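Local coordinates for FHA domain-containing protein DDL (Arabidopsis thaliana, PDB 3VPY) that probably recognises phosphothreonine through its FHA domain, and in this way is thought to bind Dicer-like1 in Arabidopsis, at residues Pro8-Pro13 with Arg36-Leu41; Leu19-Asp24 with Arg124-Leu129; Arg68-Glu73 with Gln82-Ile87. All blocks are in the same frame, centred on the assembly; numbering follows the deposited sequence.

Contact 1 (Pro8-Pro13 with Arg36-Leu41); sequences PEARKP and RQSCYL
Lys12 lays its side chain over the backbone of Arg36, and Ser38 sets its CB against the peptide that joins Arg11 to Lys12. The lysine does most of the touching. Its CG starts anti to the backbone N (chi1 -167°), Lys12 CD comes to 3.5 Å from Arg36 O, and CE lies nearly as near the same oxygen. At the tip, Lys12 NZ makes a weak hydrogen bond of 3.2 Å to Arg36 O and rests close to CA and CB of that residue. The rest of the arginine chain runs extended from CG to NE, and Lys12 NZ and Arg36 NE, like charges, stay 5.7 Å apart. On the serine side, Ser38 CB is 3.6 Å from Arg11 C, while its OG is hydrogen-bonded to Glu6. Beyond them Pro13 places CD 3.7 Å from Gln37 O.

Bonds within each segment brace the touching residues. Arg11 folds back along its own segment, and its NH1 grips two carbonyls: Pro8 O in the carbonyl plane, on a lone pair, and Ala10 O at 2.8 Å from well above the plane of that carbonyl. In the other segment Gln37 NE2 donates to Cys39 O at 2.8 Å, the acceptor lying in the amide plane, and has a further partner in Asp50. Gln37 CG sits over one face of the Tyr40 ring, toward the rim, and Tyr40 OH receives the N-H of Arg36. Pro13 also packs on Tyr67 and Val83. Here an irregular N-terminal segment runs beside the turn leading into the N-terminal end of strand 39-43, in the mixed sheet of an FHA beta-sandwich.

Contact 2 (Leu19-Asp24 with Arg124-Leu129); sequences LYVFKD and REYVLL
Arg124 and Lys23 begin an antiparallel pairing of strands 124-129 and 18-23, which sets the first and last strands of the FHA beta-sandwich side by side in the antiparallel sheet. The two basic chains lie side by side, pointing the same way, with Arg124 NH2 3.6 Å from Lys23 NZ; such proximity of like charges is probably eased by solvent around the exposed lysine. Arg124 NH1 also reaches CG1 of Val21.

Glu125 bonds through its backbone to Phe22 in both directions, and its O lies at the edge of the Phe22 ring, in plane, 3.6 Å from Phe22 CD2.

Tyr126 turns to the other face of the sheet, the one it shares with Leu19 and Val21. Tyr126 CB meets Leu19 CG at 3.7 Å. Farther out, the ring carbons CD1 and CE1 lie alongside both methyls of Val21, Tyr126 CD1 to Val21 CG2 being 3.9 Å, while Leu19 CD2 approaches CD1 as well. This buried cluster of Leu19, Val21 and the tyrosine ring continues onto Leu28 and Leu32 of strand 26-33 through Val21.

Val127 returns to the side of Tyr20 and Phe22. Its N and O pair with Tyr20 O and N, each bond 2.8 Å long. With CG2 anti to the carbonyl carbon, that methyl is directed at the Phe22 ring, and Val127 CG2 meets Phe22 CE2 at 3.5 Å, the two side chains crossing obliquely.

Leu128 dips back toward the interior, where its CD1 approaches Leu19 CD1 and its side chain packs on Trp17, Leu34 and Leu111. Leu129, last in the strand, crosses Tyr20 at about a right angle: its CD1 lies 3.9 Å from Tyr20 CE2, and its CB is almost as near that same ring carbon.

Contact 3 (Arg68-Glu73 with Gln82-Ile87); sequences REMEKE and QVKPYI
Arg68 crosses one face of the Tyr86 ring at about a right angle. Arg68 CB meets Tyr86 CE2 at 3.9 Å, and CG lies near CD2. Arg68 CD then settles above the face in a CH-pi contact, 3.6 Å from Tyr86 CD2. A bend at chi3 (67°) turns NE away from the extended course; NE is salt-bridged to Glu9. Arg68 CZ stands 4.5 Å from the Tyr86 ring centroid, almost on the normal, which makes a cation-pi pair, with the guanidinium tilted 64° to the ring. Arg68 NH1 reaches Tyr86 CD1 at 3.5 Å, and SE of Met70, a selenomethionine, lies over one guanidinium face toward its rim. The backbones carrying these side chains are the beta hairpin of strands 63-73 and 79-89 in the mixed sheet of the FHA fold, where Arg68 and Lys84, then Met70 and Gln82, form hydrogen-bonded pairs. An alanine at Tyr86 would probably leave the Arg68 guanidinium without its cation-pi partner and open a gap beside Met70 CG, which now lies 3.4 Å from Tyr86 OH. Farther out, Gln82 NE2 donates to Glu71 O at 3.3 Å, its amide crossing the chain of Lys72 beside CB.

How the contacts relate
Contacts 1 and 3 are neighbours, their centres about 10 Å apart, and both reach the mixed sheet in which strands 39-43 and 63-73 are adjacent. Glu9 and Arg11 join them: Glu9 O is probably hydrogen-bonded to Glu69 N, Arg11 packs on Val83 and Glu69, and the Glu9 carboxylate adds its salt bridge. Contact 2 lies in the other, antiparallel sheet, about 20 Å from contact 1 and about 22 Å from contact 3 between centres. It touches contact 3 where Leu128 packs on Pro85, joining the two sheets of the sandwich. Along the chain contact 1 closes before contact 3 opens, contact 3 is nested inside the loop closed by contact 2, and the segments of contacts 1 and 2 alternate.

Contact 1 (Pro8-Pro13 with Arg36-Leu41)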
loop_
_atom_site.group_PDB
_atom_site.type_symbol
_atom_site.label_atom_id
_atom_site.label_comp_id
_atom_site.label_asym_id
_atom_site.label_seq_id
_atom_site.Cartn_x
_atom_site.Cartn_y
_atom_site.Cartn_z
ATOM N N PRO A 8 16.998 1.605 2.544
ATOM C CA PRO A 8 17.517 2.856 3.129
ATOM C C PRO A 8 16.531 4.022 3.015
ATOM O O PRO A 8 16.463 4.872 3.905
ATOM C CB PRO A 8 18.754 3.155 2.281
ATOM C CG PRO A 8 19.165 1.857 1.690
ATOM C CD PRO A 8 17.922 1.021 1.553
ATOM N N GLU A 9 15.763 4.044 1.926
ATOM C CA GLU A 9 14.894 5.186 1.611
ATOM C C GLU A 9 13.522 5.103 2.287
ATOM O O GLU A 9 12.639 5.932 2.031
ATOM C CB GLU A 9 14.761 5.352 0.080
ATOM C CG GLU A 9 13.938 4.272 -0.631
ATOM C CD GLU A 9 14.741 3.045 -1.057
ATOM O OE1 GLU A 9 15.921 2.902 -0.668
ATOM O OE2 GLU A 9 14.177 2.217 -1.791
ATOM N N ALA A 10 13.334 4.090 3.131
ATOM C CA ALA A 10 12.076 3.933 3.870
ATOM C C ALA A 10 11.807 5.156 4.735
ATOM O O ALA A 10 12.707 5.630 5.445
ATOM C CB ALA A 10 12.120 2.709 4.741
ATOM N N ARG A 11 10.573 5.646 4.684
ATOM C CA ARG A 11 10.133 6.782 5.501
ATOM C C ARG A 11 8.641 6.655 5.754
ATOM O O ARG A 11 7.900 6.148 4.905
ATOM C CB ARG A 11 10.378 8.137 4.819
ATOM C CG ARG A 11 11.805 8.483 4.463
ATOM C CD ARG A 11 12.665 8.912 5.639
ATOM N NE ARG A 11 13.958 9.398 5.148
ATOM C CZ ARG A 11 14.984 8.630 4.783
ATOM N NH1 ARG A 11 14.917 7.308 4.869
ATOM N NH2 ARG A 11 16.103 9.195 4.346
ATOM N N LYS A 12 8.207 7.111 6.930
ATOM C CA LYS A 12 6.793 7.230 7.218
ATOM C C LYS A 12 6.188 8.291 6.289
ATOM O O LYS A 12 6.773 9.379 6.128
ATOM C CB LYS A 12 6.616 7.632 8.694
ATOM C CG LYS A 12 5.217 7.502 9.218
ATOM C CD LYS A 12 5.193 7.512 10.758
ATOM C CE LYS A 12 3.960 8.277 11.284
ATOM N NZ LYS A 12 3.465 7.956 12.697
ATOM N N PRO A 13 5.023 8.002 5.685
ATOM C CA PRO A 13 4.388 9.000 4.810
ATOM C C PRO A 13 3.727 10.118 5.616
ATOM O O PRO A 13 3.432 9.933 6.814
ATOM C CB PRO A 13 3.297 8.195 4.093
ATOM C CG PRO A 13 2.943 7.125 5.056
ATOM C CD PRO A 13 4.212 6.771 5.798
ATOM N N ARG A 36 0.790 5.356 9.497
ATOM C CA ARG A 36 1.487 5.561 10.772
ATOM C C ARG A 36 2.783 4.748 10.952
ATOM O O ARG A 36 3.406 4.787 12.017
ATOM C CB ARG A 36 0.531 5.381 11.958
ATOM C CG ARG A 36 -0.403 6.585 12.171
ATOM C CD ARG A 36 -1.445 6.327 13.261
ATOM N NE ARG A 36 -2.088 7.553 13.802
ATOM C CZ ARG A 36 -3.173 8.142 13.278
ATOM N NH1 ARG A 36 -3.745 7.644 12.189
ATOM N NH2 ARG A 36 -3.710 9.227 13.855
ATOM N N GLN A 37 3.182 4.000 9.927
ATOM C CA GLN A 37 4.515 3.425 9.924
ATOM C C GLN A 37 5.028 3.333 8.499
ATOM O O GLN A 37 4.277 3.539 7.559
ATOM C CB GLN A 37 4.542 2.055 10.596
ATOM C CG GLN A 37 3.572 1.080 10.055
ATOM C CD GLN A 37 3.218 -0.036 11.059
ATOM O OE1 GLN A 37 2.645 0.206 12.125
ATOM N NE2 GLN A 37 3.545 -1.253 10.702
ATOM N N SER A 38 6.314 3.031 8.364
ATOM C CA SER A 38 6.936 3.056 7.046
ATOM C C SER A 38 6.745 1.758 6.274
ATOM O O SER A 38 6.978 1.715 5.058
ATOM C CB SER A 38 8.430 3.405 7.171
ATOM O OG SER A 38 9.080 2.455 8.002
ATOM N N CYS A 39 6.310 0.707 6.967
ATOM C CA CYS A 39 6.063 -0.578 6.324
ATOM C C CYS A 39 4.929 -1.346 7.003
ATOM O O CYS A 39 4.811 -1.365 8.242
ATOM C CB CYS A 39 7.357 -1.391 6.288
ATOM S SG CYS A 39 7.243 -2.945 5.433
ATOM N N TYR A 40 4.067 -1.928 6.182
ATOM C CA TYR A 40 2.989 -2.789 6.661
ATOM C C TYR A 40 3.107 -4.201 6.096
ATOM O O TYR A 40 3.051 -4.400 4.882
ATOM C CB TYR A 40 1.615 -2.210 6.298
ATOM C CG TYR A 40 1.250 -0.971 7.094
ATOM C CD1 TYR A 40 0.515 -1.066 8.269
ATOM C CD2 TYR A 40 1.654 0.296 6.670
ATOM C CE1 TYR A 40 0.186 0.089 9.015
ATOM C CE2 TYR A 40 1.335 1.434 7.401
ATOM C CZ TYR A 40 0.589 1.325 8.575
ATOM O OH TYR A 40 0.246 2.446 9.314
ATOM N N LEU A 41 3.262 -5.174 6.991
ATOM C CA LEU A 41 3.321 -6.582 6.608
ATOM C C LEU A 41 1.937 -7.206 6.587
ATOM O O LEU A 41 1.207 -7.130 7.569
ATOM C CB LEU A 41 4.217 -7.354 7.585
ATOM C CG LEU A 41 4.283 -8.866 7.389
ATOM C CD1 LEU A 41 4.850 -9.232 6.008
ATOM C CD2 LEU A 41 5.109 -9.497 8.498
#

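Contact 2 (Leu19-Asp24 with Arg124-Leu129)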
loop_
_atom_site.group_PDB
_atom_site.type_symbol
_atom_site.label_atom_id
_atom_site.label_comp_id
_atom_site.label_asym_id
_atom_site.label_seq_id
_atom_site.Cartn_x
_atom_site.Cartn_y
_atom_site.Cartn_z
ATOM N N LEU A 19 -6.583 2.003 3.858
ATOM C CA LEU A 19 -6.885 0.831 3.078
ATOM C C LEU A 19 -8.293 0.367 3.445
ATOM O O LEU A 19 -8.548 -0.083 4.581
ATOM C CB LEU A 19 -5.849 -0.264 3.410
ATOM C CG LEU A 19 -5.631 -1.415 2.435
ATOM C CD1 LEU A 19 -5.196 -0.920 1.037
ATOM C CD2 LEU A 19 -4.640 -2.428 3.015
ATOM N N TYR A 20 -9.218 0.531 2.503
ATOM C CA TYR A 20 -10.597 0.084 2.668
ATOM C C TYR A 20 -10.651 -1.412 2.426
ATOM O O TYR A 20 -9.999 -1.923 1.517
ATOM C CB TYR A 20 -11.508 0.849 1.705
ATOM C CG TYR A 20 -11.700 2.284 2.151
ATOM C CD1 TYR A 20 -12.849 2.657 2.839
ATOM C CD2 TYR A 20 -10.704 3.245 1.959
ATOM C CE1 TYR A 20 -13.023 3.936 3.289
ATOM C CE2 TYR A 20 -10.869 4.540 2.406
ATOM C CZ TYR A 20 -12.051 4.883 3.057
ATOM O OH TYR A 20 -12.250 6.156 3.529
ATOM N N VAL A 21 -11.387 -2.109 3.279
ATOM C CA VAL A 21 -11.497 -3.562 3.224
ATOM C C VAL A 21 -12.880 -4.014 2.754
ATOM O O VAL A 21 -13.916 -3.432 3.137
ATOM C CB VAL A 21 -11.281 -4.137 4.627
ATOM C CG1 VAL A 21 -11.203 -5.693 4.595
ATOM C CG2 VAL A 21 -10.023 -3.531 5.266
ATOM N N PHE A 22 -12.889 -5.082 1.961
ATOM C CA PHE A 22 -14.132 -5.711 1.536
ATOM C C PHE A 22 -14.082 -7.160 1.985
ATOM O O PHE A 22 -13.031 -7.815 1.899
ATOM C CB PHE A 22 -14.310 -5.612 0.024
ATOM C CG PHE A 22 -14.400 -4.201 -0.463
ATOM C CD1 PHE A 22 -15.629 -3.582 -0.605
ATOM C CD2 PHE A 22 -13.243 -3.463 -0.691
ATOM C CE1 PHE A 22 -15.719 -2.262 -1.037
ATOM C CE2 PHE A 22 -13.323 -2.138 -1.099
ATOM C CZ PHE A 22 -14.567 -1.544 -1.289
ATOM N N LYS A 23 -15.209 -7.636 2.498
ATOM C CA LYS A 23 -15.390 -9.036 2.858
ATOM C C LYS A 23 -16.557 -9.516 2.006
ATOM O O LYS A 23 -17.680 -9.025 2.164
ATOM C CB LYS A 23 -15.711 -9.122 4.358
ATOM C CG LYS A 23 -16.132 -10.464 4.899
ATOM C CD LYS A 23 -16.193 -10.357 6.424
ATOM C CE LYS A 23 -16.394 -11.700 7.098
ATOM N NZ LYS A 23 -16.069 -11.598 8.561
ATOM N N ASP A 24 -16.285 -10.473 1.108
ATOM C CA ASP A 24 -17.282 -10.949 0.154
ATOM C C ASP A 24 -17.955 -9.776 -0.568
ATOM O O ASP A 24 -19.176 -9.775 -0.760
ATOM C CB ASP A 24 -18.323 -11.838 0.866
ATOM C CG ASP A 24 -17.709 -13.088 1.486
ATOM O OD1 ASP A 24 -16.936 -13.772 0.791
ATOM O OD2 ASP A 24 -18.003 -13.384 2.669
ATOM N N ARG A 124 -11.427 -11.625 0.474
ATOM C CA ARG A 124 -11.281 -10.208 0.840
ATOM C C ARG A 124 -10.518 -9.429 -0.219
ATOM O O ARG A 124 -9.726 -10.001 -0.973
ATOM C CB ARG A 124 -10.559 -10.058 2.168
ATOM C CG ARG A 124 -11.311 -10.610 3.297
ATOM C CD ARG A 124 -10.830 -10.039 4.589
ATOM N NE ARG A 124 -11.716 -10.559 5.612
ATOM C CZ ARG A 124 -11.932 -9.983 6.779
ATOM N NH1 ARG A 124 -11.296 -8.860 7.102
ATOM N NH2 ARG A 124 -12.784 -10.563 7.614
ATOM N N GLU A 125 -10.770 -8.126 -0.293
ATOM C CA GLU A 125 -10.047 -7.263 -1.214
ATOM C C GLU A 125 -9.898 -5.926 -0.536
ATOM O O GLU A 125 -10.629 -5.612 0.399
ATOM C CB GLU A 125 -10.826 -7.051 -2.503
ATOM C CG GLU A 125 -11.092 -8.280 -3.320
ATOM C CD GLU A 125 -12.056 -7.952 -4.406
ATOM O OE1 GLU A 125 -13.270 -8.195 -4.202
ATOM O OE2 GLU A 125 -11.598 -7.403 -5.433
ATOM N N TYR A 126 -8.954 -5.140 -1.020
ATOM C CA TYR A 126 -8.624 -3.869 -0.401
ATOM C C TYR A 126 -8.533 -2.779 -1.457
ATOM O O TYR A 126 -8.077 -3.035 -2.575
ATOM C CB TYR A 126 -7.283 -3.957 0.344
ATOM C CG TYR A 126 -7.208 -5.088 1.332
ATOM C CD1 TYR A 126 -7.450 -4.857 2.688
ATOM C CD2 TYR A 126 -6.926 -6.397 0.906
ATOM C CE1 TYR A 126 -7.381 -5.893 3.605
ATOM C CE2 TYR A 126 -6.866 -7.450 1.809
ATOM C CZ TYR A 126 -7.098 -7.187 3.169
ATOM O OH TYR A 126 -7.060 -8.207 4.089
ATOM N N VAL A 127 -8.975 -1.577 -1.105
ATOM C CA VAL A 127 -8.846 -0.423 -1.986
ATOM C C VAL A 127 -8.081 0.696 -1.274
ATOM O O VAL A 127 -8.411 1.062 -0.129
ATOM C CB VAL A 127 -10.236 0.117 -2.436
ATOM C CG1 VAL A 127 -10.098 1.466 -3.136
ATOM C CG2 VAL A 127 -10.903 -0.886 -3.359
ATOM N N LEU A 128 -7.054 1.207 -1.950
ATOM C CA LEU A 128 -6.168 2.210 -1.381
ATOM C C LEU A 128 -6.676 3.602 -1.703
ATOM O O LEU A 128 -6.991 3.900 -2.847
ATOM C CB LEU A 128 -4.757 2.022 -1.950
ATOM C CG LEU A 128 -3.689 2.955 -1.403
ATOM C CD1 LEU A 128 -3.442 2.756 0.110
ATOM C CD2 LEU A 128 -2.396 2.725 -2.203
ATOM N N LEU A 129 -6.779 4.453 -0.683
ATOM C CA LEU A 129 -7.201 5.841 -0.890
ATOM C C LEU A 129 -6.502 6.744 0.094
ATOM O O LEU A 129 -5.977 6.291 1.105
ATOM C CB LEU A 129 -8.710 5.991 -0.642
ATOM C CG LEU A 129 -9.790 5.628 -1.659
ATOM C CD1 LEU A 129 -11.143 6.187 -1.156
ATOM C CD2 LEU A 129 -9.492 6.142 -3.083
#

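Contact 3 (Arg68-Glu73 with Gln82-Ile87)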
loop_
_atom_site.group_PDB
_atom_site.type_symbol
_atom_site.label_atom_id
_atom_site.label_comp_id
_atom_site.label_asym_id
_atom_site.label_seq_id
_atom_site.Cartn_x
_atom_site.Cartn_y
_atom_site.Cartn_z
ATOM N N ARG A 68 8.483 4.583 0.557
ATOM C CA ARG A 68 9.815 4.946 0.070
ATOM C C ARG A 68 9.878 6.420 -0.322
ATOM O O ARG A 68 8.990 6.931 -1.035
ATOM C CB ARG A 68 10.179 4.077 -1.149
ATOM C CG ARG A 68 10.296 2.578 -0.840
ATOM C CD ARG A 68 10.337 1.772 -2.137
ATOM N NE ARG A 68 11.573 2.050 -2.876
ATOM C CZ ARG A 68 11.712 1.965 -4.200
ATOM N NH1 ARG A 68 10.687 1.634 -4.971
ATOM N NH2 ARG A 68 12.874 2.262 -4.767
ATOM N N GLU A 69 10.928 7.098 0.142
ATOM C CA GLU A 69 11.171 8.485 -0.241
ATOM C C GLU A 69 11.865 8.507 -1.592
ATOM O O GLU A 69 12.971 7.947 -1.749
ATOM C CB GLU A 69 12.023 9.187 0.825
ATOM C CG GLU A 69 12.087 10.693 0.688
ATOM C CD GLU A 69 12.932 11.323 1.793
ATOM O OE1 GLU A 69 14.162 11.111 1.807
ATOM O OE2 GLU A 69 12.356 12.024 2.645
HETATM N N MSE A 70 11.219 9.154 -2.565
HETATM C CA MSE A 70 11.748 9.241 -3.942
HETATM C C MSE A 70 11.765 10.687 -4.399
HETATM O O MSE A 70 11.172 11.546 -3.763
HETATM C CB MSE A 70 10.830 8.470 -4.892
HETATM C CG MSE A 70 10.437 7.088 -4.417
HETATM SE SE MSE A 70 11.972 5.883 -4.397
HETATM C CE MSE A 70 12.165 5.614 -6.324
ATOM N N GLU A 71 12.382 10.947 -5.546
ATOM C CA GLU A 71 12.341 12.288 -6.153
ATOM C C GLU A 71 10.938 12.719 -6.570
ATOM O O GLU A 71 10.068 11.889 -6.856
ATOM C CB GLU A 71 13.276 12.363 -7.341
ATOM C CG GLU A 71 14.723 12.357 -6.912
ATOM C CD GLU A 71 15.702 12.588 -8.049
ATOM O OE1 GLU A 71 15.290 12.684 -9.228
ATOM O OE2 GLU A 71 16.905 12.676 -7.746
ATOM N N LYS A 72 10.721 14.022 -6.581
ATOM C CA LYS A 72 9.455 14.574 -7.049
ATOM C C LYS A 72 9.762 15.826 -7.826
ATOM O O LYS A 72 10.368 16.750 -7.293
ATOM C CB LYS A 72 8.538 14.925 -5.881
ATOM C CG LYS A 72 7.371 15.863 -6.266
ATOM C CD LYS A 72 7.051 16.828 -5.144
ATOM C CE LYS A 72 5.549 16.984 -4.970
ATOM N NZ LYS A 72 5.226 17.731 -3.721
ATOM N N GLU A 73 9.355 15.849 -9.088
ATOM C CA GLU A 73 9.512 17.045 -9.879
ATOM C C GLU A 73 8.346 17.959 -9.574
ATOM O O GLU A 73 7.189 17.561 -9.687
ATOM C CB GLU A 73 9.533 16.692 -11.359
ATOM C CG GLU A 73 9.968 17.822 -12.258
ATOM C CD GLU A 73 10.331 17.324 -13.642
ATOM O OE1 GLU A 73 9.524 16.574 -14.243
ATOM O OE2 GLU A 73 11.425 17.679 -14.113
ATOM N N GLN A 82 9.099 13.015 -2.367
ATOM C CA GLN A 82 7.833 12.598 -1.816
ATOM C C GLN A 82 8.001 11.202 -1.256
ATOM O O GLN A 82 8.931 10.491 -1.624
ATOM C CB GLN A 82 6.775 12.592 -2.909
ATOM C CG GLN A 82 7.184 11.763 -4.107
ATOM C CD GLN A 82 6.260 11.943 -5.284
ATOM O OE1 GLN A 82 5.069 12.200 -5.117
ATOM N NE2 GLN A 82 6.805 11.792 -6.489
ATOM N N VAL A 83 7.112 10.822 -0.350
ATOM C CA VAL A 83 7.102 9.462 0.166
ATOM C C VAL A 83 5.856 8.769 -0.363
ATOM O O VAL A 83 4.722 9.216 -0.093
ATOM C CB VAL A 83 7.101 9.445 1.698
ATOM C CG1 VAL A 83 6.943 8.016 2.229
ATOM C CG2 VAL A 83 8.384 10.089 2.234
ATOM N N LYS A 84 6.064 7.642 -1.046
ATOM C CA LYS A 84 4.987 6.963 -1.762
ATOM C C LYS A 84 4.924 5.491 -1.426
ATOM O O LYS A 84 5.942 4.904 -1.056
ATOM C CB LYS A 84 5.182 7.117 -3.273
ATOM C CG LYS A 84 5.181 8.574 -3.707
ATOM C CD LYS A 84 5.135 8.698 -5.213
ATOM C CE LYS A 84 6.457 8.254 -5.821
ATOM N NZ LYS A 84 6.394 8.225 -7.311
ATOM N N PRO A 85 3.723 4.890 -1.541
ATOM C CA PRO A 85 3.532 3.471 -1.229
ATOM C C PRO A 85 3.952 2.567 -2.376
ATOM O O PRO A 85 3.630 2.858 -3.529
ATOM C CB PRO A 85 2.018 3.350 -1.021
ATOM C CG PRO A 85 1.435 4.420 -1.917
ATOM C CD PRO A 85 2.461 5.550 -1.950
ATOM N N TYR A 86 4.664 1.484 -2.036
ATOM C CA TYR A 86 5.026 0.410 -2.990
ATOM C C TYR A 86 4.652 -0.933 -2.399
ATOM O O TYR A 86 4.855 -1.151 -1.206
ATOM C CB TYR A 86 6.545 0.406 -3.255
ATOM C CG TYR A 86 6.952 1.653 -3.957
ATOM C CD1 TYR A 86 7.236 1.655 -5.328
ATOM C CD2 TYR A 86 7.048 2.863 -3.251
ATOM C CE1 TYR A 86 7.581 2.862 -5.980
ATOM C CE2 TYR A 86 7.384 4.046 -3.877
ATOM C CZ TYR A 86 7.643 4.045 -5.238
ATOM O OH TYR A 86 7.968 5.235 -5.822
ATOM N N ILE A 87 4.110 -1.830 -3.203
ATOM C CA ILE A 87 3.814 -3.172 -2.680
ATOM C C ILE A 87 4.900 -4.138 -3.157
ATOM O O ILE A 87 5.443 -3.965 -4.251
ATOM C CB ILE A 87 2.389 -3.652 -3.084
ATOM C CG1 ILE A 87 1.984 -4.920 -2.331
ATOM C CG2 ILE A 87 2.285 -3.863 -4.613
ATOM C CD1 ILE A 87 0.504 -5.179 -2.371
#